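PDB 2GFI: phytase from Debaryomyces castellii, which hydrolyses the phosphate esters of phytate (inositol hexakisphosphate), acting as a 3-phytase of the histidine acid phosphatase family. Local coordinates for residues Ile34-Asn46 with Ser364-Ile376. Sequence-based numbering, arbitrary orientation.
Sequences IRFLGGAAPYIQN and SHVGITPQGARTI
Gly372 O, beside the Tyr43 ring, is gripped side-on by two nitrogens of Arg374. Arg374 NE reaches Gly372 O at 3.1 Å, nearly in line with the C=O, and Arg374 NH2 reaches the same oxygen at 3.0 Å. Both bonds lie in the guanidinium plane and so fix its rotation. Held flat, the group stacks on one face of Tyr43 as a cation-pi pair, planes 16° apart and Arg374 CZ 3.7 Å from the centroid of the Tyr43 ring. The bend of Arg374 at chi3 folds its end back over the ring. Outside the pair, Asp136 forms a salt bridge with Arg374 NH2, and Asp394 bonds Tyr43 OH.

At the other end, Asn46 ND2 donates to Gly367 O over 2.9 Å at 163°, tilted from the carbonyl plane; Asn46 OD1 accepts from Gly48 N, which helps hold the amide. Nearby, one water donates to both Ile44 O and Val366 O. The apolar part of the contact is Val366 CG2 against Ile44 CG2, 4.2 Å, and Pro370 CG against Tyr43 CD1, 3.6 Å.

Gln371 turns at chi2 (-78°), which brings NE2 to Ala40 O at 3.2 Å, above the carbonyl plane. Its side chain also touches His70, the predicted nucleophile, while Thr369 touches Asp333, the predicted proton donor. The two bonds that cross, with the Tyr43-Arg374 stack, tie the loop before strand 59-69 to helix 365-368 and to the turn leading into strand 374-382, consistent with a second-shell role in shaping the phosphatase active site.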
loop_
_atom_site.group_PDB
_atom_site.type_symbol
_atom_site.label_atom_id
_atom_site.label_comp_id
_atom_site.label_asym_id
_atom_site.label_seq_id
_atom_site.Cartn_x
_atom_site.Cartn_y
_atom_site.Cartn_z
ATOM N N ILE A 34 -5.561 -16.034 -0.772
ATOM C CA ILE A 34 -4.683 -17.090 -0.322
ATOM C C ILE A 34 -5.136 -17.719 0.994
ATOM O O ILE A 34 -5.040 -18.948 1.154
ATOM C CB ILE A 34 -3.236 -16.604 -0.217
ATOM C CG1 ILE A 34 -2.758 -16.124 -1.577
ATOM C CG2 ILE A 34 -2.333 -17.726 0.293
ATOM C CD1 ILE A 34 -1.384 -15.515 -1.565
ATOM N N ARG A 35 -5.634 -16.903 1.919
ATOM C CA ARG A 35 -5.937 -17.410 3.240
ATOM C C ARG A 35 -7.137 -18.353 3.209
ATOM O O ARG A 35 -7.361 -19.069 4.175
ATOM C CB ARG A 35 -6.061 -16.282 4.313
ATOM C CG ARG A 35 -4.688 -15.625 4.614
ATOM C CD ARG A 35 -4.271 -15.387 6.105
ATOM N NE ARG A 35 -3.043 -14.550 6.194
ATOM C CZ ARG A 35 -3.028 -13.255 5.766
ATOM N NH1 ARG A 35 -4.159 -12.721 5.253
ATOM N NH2 ARG A 35 -1.928 -12.488 5.842
ATOM N N PHE A 36 -7.871 -18.371 2.088
ATOM C CA PHE A 36 -9.056 -19.227 1.959
ATOM C C PHE A 36 -8.844 -20.407 1.050
ATOM O O PHE A 36 -9.779 -21.216 0.847
ATOM C CB PHE A 36 -10.266 -18.418 1.498
ATOM C CG PHE A 36 -10.496 -17.211 2.334
ATOM C CD1 PHE A 36 -10.676 -17.340 3.704
ATOM C CD2 PHE A 36 -10.446 -15.949 1.772
ATOM C CE1 PHE A 36 -10.827 -16.232 4.502
ATOM C CE2 PHE A 36 -10.614 -14.820 2.577
ATOM C CZ PHE A 36 -10.788 -14.962 3.938
ATOM N N LEU A 37 -7.623 -20.515 0.509
ATOM C CA LEU A 37 -7.342 -21.560 -0.496
ATOM C C LEU A 37 -6.607 -22.763 0.067
ATOM O O LEU A 37 -6.094 -23.575 -0.686
ATOM C CB LEU A 37 -6.658 -20.991 -1.742
ATOM C CG LEU A 37 -7.599 -20.042 -2.495
ATOM C CD1 LEU A 37 -6.872 -19.316 -3.626
ATOM C CD2 LEU A 37 -8.795 -20.810 -2.992
ATOM N N GLY A 38 -6.573 -22.861 1.399
ATOM C CA GLY A 38 -6.148 -24.094 2.067
ATOM C C GLY A 38 -4.669 -24.460 1.962
ATOM O O GLY A 38 -4.320 -25.613 2.118
ATOM N N GLY A 39 -3.797 -23.481 1.704
ATOM C CA GLY A 39 -2.372 -23.770 1.506
ATOM C C GLY A 39 -1.993 -24.097 0.073
ATOM O O GLY A 39 -0.828 -24.334 -0.219
ATOM N N ALA A 40 -2.948 -24.086 -0.844
ATOM C CA ALA A 40 -2.668 -24.458 -2.230
ATOM C C ALA A 40 -2.142 -23.284 -3.023
ATOM O O ALA A 40 -1.404 -23.457 -4.001
ATOM C CB ALA A 40 -3.943 -25.003 -2.903
ATOM N N ALA A 41 -2.576 -22.087 -2.633
ATOM C CA ALA A 41 -2.297 -20.874 -3.370
ATOM C C ALA A 41 -0.885 -20.365 -2.954
ATOM O O ALA A 41 -0.206 -21.047 -2.178
ATOM C CB ALA A 41 -3.404 -19.845 -3.115
ATOM N N PRO A 42 -0.416 -19.221 -3.469
ATOM C CA PRO A 42 0.934 -18.767 -3.147
ATOM C C PRO A 42 1.226 -18.568 -1.644
ATOM O O PRO A 42 0.299 -18.516 -0.807
ATOM C CB PRO A 42 1.077 -17.458 -3.947
ATOM C CG PRO A 42 0.139 -17.680 -5.135
ATOM C CD PRO A 42 -1.059 -18.338 -4.459
ATOM N N TYR A 43 2.523 -18.460 -1.331
ATOM C CA TYR A 43 2.961 -18.151 0.015
ATOM C C TYR A 43 2.241 -16.925 0.554
ATOM O O TYR A 43 2.004 -15.949 -0.181
ATOM C CB TYR A 43 4.473 -17.856 0.037
ATOM C CG TYR A 43 4.953 -17.571 1.429
ATOM C CD1 TYR A 43 4.900 -18.550 2.410
ATOM C CD2 TYR A 43 5.426 -16.311 1.774
ATOM C CE1 TYR A 43 5.324 -18.281 3.700
ATOM C CE2 TYR A 43 5.861 -16.040 3.051
ATOM C CZ TYR A 43 5.800 -17.013 4.006
ATOM O OH TYR A 43 6.228 -16.697 5.298
ATOM N N ILE A 44 1.903 -16.982 1.842
ATOM C CA ILE A 44 1.477 -15.803 2.557
ATOM C C ILE A 44 1.988 -15.888 3.984
ATOM O O ILE A 44 2.023 -16.963 4.584
ATOM C CB ILE A 44 -0.086 -15.652 2.497
ATOM C CG1 ILE A 44 -0.499 -14.219 2.851
ATOM C CG2 ILE A 44 -0.764 -16.731 3.339
ATOM C CD1 ILE A 44 -1.951 -13.902 2.547
ATOM N N GLN A 45 2.368 -14.737 4.523
ATOM C CA GLN A 45 2.878 -14.634 5.886
ATOM C C GLN A 45 1.761 -14.811 6.887
ATOM O O GLN A 45 0.621 -14.365 6.676
ATOM C CB GLN A 45 3.562 -13.285 6.127
ATOM C CG GLN A 45 4.743 -13.048 5.217
ATOM C CD GLN A 45 5.383 -11.708 5.424
ATOM O OE1 GLN A 45 4.756 -10.768 5.929
ATOM N NE2 GLN A 45 6.627 -11.602 5.032
ATOM N N ASN A 46 2.101 -15.455 7.995
ATOM C CA ASN A 46 1.171 -15.675 9.053
ATOM C C ASN A 46 0.670 -14.309 9.558
ATOM O O ASN A 46 1.453 -13.343 9.612
ATOM C CB ASN A 46 1.902 -16.471 10.109
ATOM C CG ASN A 46 1.031 -16.827 11.272
ATOM O OD1 ASN A 46 0.682 -15.958 12.065
ATOM N ND2 ASN A 46 0.675 -18.110 11.394
ATOM N N SER A 364 -5.676 -23.023 11.856
ATOM C CA SER A 364 -5.596 -22.390 10.553
ATOM C C SER A 364 -4.522 -23.103 9.751
ATOM O O SER A 364 -3.308 -22.907 9.944
ATOM C CB SER A 364 -5.322 -20.889 10.697
ATOM O OG SER A 364 -5.149 -20.294 9.422
ATOM N N HIS A 365 -4.971 -23.957 8.853
ATOM C CA HIS A 365 -4.004 -24.722 8.099
ATOM C C HIS A 365 -2.993 -23.830 7.336
ATOM O O HIS A 365 -1.775 -24.041 7.409
ATOM C CB HIS A 365 -4.710 -25.648 7.156
ATOM C CG HIS A 365 -3.782 -26.356 6.253
ATOM N ND1 HIS A 365 -3.536 -25.930 4.974
ATOM C CD2 HIS A 365 -2.995 -27.436 6.452
ATOM C CE1 HIS A 365 -2.669 -26.748 4.404
ATOM N NE2 HIS A 365 -2.330 -27.669 5.278
ATOM N N VAL A 366 -3.513 -22.832 6.622
ATOM C CA VAL A 366 -2.693 -21.893 5.820
ATOM C C VAL A 366 -1.768 -20.992 6.673
ATOM O O VAL A 366 -0.778 -20.468 6.166
ATOM C CB VAL A 366 -3.600 -21.053 4.895
ATOM C CG1 VAL A 366 -4.442 -20.080 5.708
ATOM C CG2 VAL A 366 -2.788 -20.341 3.832
ATOM N N GLY A 367 -2.095 -20.815 7.960
ATOM C CA GLY A 367 -1.237 -20.075 8.884
ATOM C C GLY A 367 0.033 -20.889 9.143
ATOM O O GLY A 367 1.073 -20.340 9.544
ATOM N N ILE A 368 -0.046 -22.197 8.891
ATOM C CA ILE A 368 1.060 -23.105 9.188
ATOM C C ILE A 368 1.766 -23.492 7.910
ATOM O O ILE A 368 2.990 -23.320 7.815
ATOM C CB ILE A 368 0.618 -24.386 9.960
ATOM C CG1 ILE A 368 -0.186 -24.076 11.241
ATOM C CG2 ILE A 368 1.854 -25.235 10.328
ATOM C CD1 ILE A 368 -0.592 -25.412 12.065
ATOM N N THR A 369 1.011 -24.001 6.924
ATOM C CA THR A 369 1.619 -24.480 5.693
ATOM C C THR A 369 1.027 -23.901 4.414
ATOM O O THR A 369 0.352 -24.620 3.664
ATOM C CB THR A 369 1.636 -26.035 5.602
ATOM O OG1 THR A 369 0.292 -26.531 5.533
ATOM C CG2 THR A 369 2.232 -26.693 6.868
ATOM N N PRO A 370 1.296 -22.623 4.127
ATOM C CA PRO A 370 0.995 -22.092 2.819
ATOM C C PRO A 370 2.031 -22.718 1.914
ATOM O O PRO A 370 2.968 -23.347 2.422
ATOM C CB PRO A 370 1.285 -20.599 2.983
ATOM C CG PRO A 370 2.387 -20.579 4.020
ATOM C CD PRO A 370 1.912 -21.592 4.992
ATOM N N GLN A 371 1.888 -22.555 0.600
ATOM C CA GLN A 371 2.968 -22.982 -0.302
ATOM C C GLN A 371 4.183 -22.189 0.123
ATOM O O GLN A 371 4.054 -20.998 0.435
ATOM C CB GLN A 371 2.620 -22.683 -1.737
ATOM C CG GLN A 371 1.432 -23.448 -2.252
ATOM C CD GLN A 371 1.775 -24.903 -2.621
ATOM O OE1 GLN A 371 2.869 -25.381 -2.327
ATOM N NE2 GLN A 371 0.836 -25.590 -3.272
ATOM N N GLY A 372 5.345 -22.841 0.195
ATOM C CA GLY A 372 6.553 -22.150 0.581
ATOM C C GLY A 372 6.578 -21.916 2.081
ATOM O O GLY A 372 7.312 -21.045 2.560
ATOM N N ALA A 373 5.769 -22.674 2.828
ATOM C CA ALA A 373 5.737 -22.603 4.294
ATOM C C ALA A 373 7.131 -22.658 4.923
ATOM O O ALA A 373 7.994 -23.408 4.470
ATOM C CB ALA A 373 4.893 -23.722 4.854
ATOM N N ARG A 374 7.321 -21.895 5.995
ATOM C CA ARG A 374 8.577 -21.844 6.679
ATOM C C ARG A 374 8.321 -21.891 8.167
ATOM O O ARG A 374 7.635 -21.040 8.730
ATOM C CB ARG A 374 9.385 -20.591 6.266
ATOM C CG ARG A 374 8.610 -19.268 6.327
ATOM C CD ARG A 374 9.070 -18.226 5.349
ATOM N NE ARG A 374 8.723 -18.653 4.009
ATOM C CZ ARG A 374 9.010 -18.004 2.886
ATOM N NH1 ARG A 374 9.680 -16.850 2.909
ATOM N NH2 ARG A 374 8.588 -18.510 1.732
ATOM N N THR A 375 8.829 -22.920 8.813
ATOM C CA THR A 375 8.789 -22.957 10.246
ATOM C C THR A 375 10.229 -22.789 10.688
ATOM O O THR A 375 11.107 -23.556 10.310
ATOM C CB THR A 375 8.167 -24.289 10.722
ATOM O OG1 THR A 375 6.731 -24.147 10.702
ATOM C CG2 THR A 375 8.551 -24.618 12.193
ATOM N N ILE A 376 10.479 -21.739 11.447
ATOM C CA ILE A 376 11.835 -21.455 11.884
ATOM C C ILE A 376 11.895 -21.463 13.415
ATOM O O ILE A 376 11.016 -20.901 14.084
ATOM C CB ILE A 376 12.273 -20.104 11.330
ATOM C CG1 ILE A 376 12.657 -20.237 9.843
ATOM C CG2 ILE A 376 13.385 -19.493 12.186
ATOM C CD1 ILE A 376 12.668 -18.892 9.129
HETATM O O HOH W 1 -0.823 -20.863 0.368
HETATM O O HOH W 2 0.520 -18.099 6.644
#